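Tail fiber protein (Acinetobacter phage AM24, PDB 5W5P) forms a trimeric tailspike that probably recognises and degrades the capsular polysaccharide of Acinetobacter baumannii during phage infection. Local coordinates at the interface of chains A and B. Coordinates in Å, arbitrary orientation; residue numbers count along the deposited sequence, not the author numbering. Chains: chain A/B, Tail fiber protein.

The interface of chains A and B. Residues chain A 31, 34-35, 38; chain B 24-26, 52.
The carboxylate of B:Asp24 meets the side-chain amides of A:Gln31 and A:Asn34 on opposite faces of its plane. Both amides donate to OD1. NE2 of A:Gln31 stands above one face, 3.1 Å from OD1 of B:Asp24, with the amide and carboxylate planes 49° apart. From the other face, ND2 of A:Asn34 reaches OD1 of B:Asp24 on its anti side at 3.2 Å. At the edge, A:Lys38 forms a salt bridge: its NZ takes the syn lone pair of OD2. The chain of A:Lys38 is extended beyond CG and meets the side chain of B:Asp24 coming the other way. CE of A:Lys38 also lies 4.1 Å from CG1 of B:Val52.

A:Gln31 carries a second contact. CG is anti to the backbone N (chi1 -174°) and the chain bends at chi2, which turns the amide towards chain B. The backbone N of B:Ser25 donates to OE1 of A:Gln31 at 2.9 Å, while A:Asn35 OD1 accepts from NE2 within chain A. The amide is thus held at both its oxygen and its nitrogen, which should limit flipping.

This polar patch lies near the modelled N-termini and joins helix 30-35 of one subunit to a loop of the next. It probably helps hold the trimer together there. Within chain B, B:Ser26 steadies the carboxylate: its backbone N lies above the same face as NE2 of A:Gln31, 2.8 Å from OD2 of B:Asp24, and its hydroxyl OG takes the anti lone pair of OD2.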
# COMPACT_ATOMS: atom_id res chain seq x y z
N GLN A 31 -8.28 61.38 29.41
CA GLN A 31 -9.47 60.83 28.78
C GLN A 31 -9.12 60.10 27.49
O GLN A 31 -9.64 59.02 27.22
CB GLN A 31 -10.49 61.93 28.52
CG GLN A 31 -11.82 61.40 28.01
CD GLN A 31 -12.38 60.30 28.88
OE1 GLN A 31 -12.74 60.52 30.04
NE2 GLN A 31 -12.45 59.09 28.34
N ASN A 34 -7.50 56.89 28.44
CA ASN A 34 -8.52 55.94 28.87
C ASN A 34 -9.28 55.36 27.69
O ASN A 34 -9.67 54.19 27.72
CB ASN A 34 -9.49 56.60 29.85
CG ASN A 34 -8.84 56.96 31.17
OD1 ASN A 34 -7.66 56.67 31.40
ND2 ASN A 34 -9.60 57.61 32.05
N ASN A 35 -9.50 56.16 26.64
CA ASN A 35 -10.31 55.72 25.52
C ASN A 35 -9.70 54.54 24.78
O ASN A 35 -10.43 53.80 24.11
CB ASN A 35 -10.54 56.88 24.55
CG ASN A 35 -11.57 57.87 25.06
OD1 ASN A 35 -12.32 57.57 25.99
ND2 ASN A 35 -11.60 59.05 24.45
N LYS A 38 -11.44 51.34 25.44
CA LYS A 38 -12.88 51.33 25.15
C LYS A 38 -13.17 51.10 23.68
O LYS A 38 -14.27 51.41 23.22
CB LYS A 38 -13.52 52.65 25.60
CG LYS A 38 -13.15 53.10 27.01
CD LYS A 38 -13.68 54.50 27.26
CE LYS A 38 -13.85 54.78 28.73
NZ LYS A 38 -14.62 56.04 28.96
N ASP B 24 -13.90 59.44 34.78
CA ASP B 24 -13.84 59.12 33.36
C ASP B 24 -15.20 59.37 32.73
O ASP B 24 -16.24 59.32 33.40
CB ASP B 24 -13.41 57.65 33.18
CG ASP B 24 -13.55 57.16 31.75
OD1 ASP B 24 -12.61 57.38 30.95
OD2 ASP B 24 -14.58 56.54 31.42
N SER B 25 -15.19 59.66 31.42
CA SER B 25 -16.43 60.02 30.73
C SER B 25 -17.52 58.96 30.86
O SER B 25 -18.70 59.28 30.73
CB SER B 25 -16.14 60.29 29.24
OG SER B 25 -15.52 59.19 28.62
N SER B 26 -17.15 57.71 31.14
CA SER B 26 -18.12 56.64 31.35
C SER B 26 -18.91 56.81 32.64
O SER B 26 -19.92 56.11 32.83
CB SER B 26 -17.42 55.28 31.39
OG SER B 26 -16.56 55.20 32.51
N VAL B 52 -17.56 50.18 30.61
CA VAL B 52 -18.45 50.40 29.47
C VAL B 52 -19.09 49.06 29.12
O VAL B 52 -18.69 48.00 29.60
CB VAL B 52 -17.71 50.99 28.25
CG1 VAL B 52 -17.22 52.40 28.55
CG2 VAL B 52 -16.55 50.09 27.83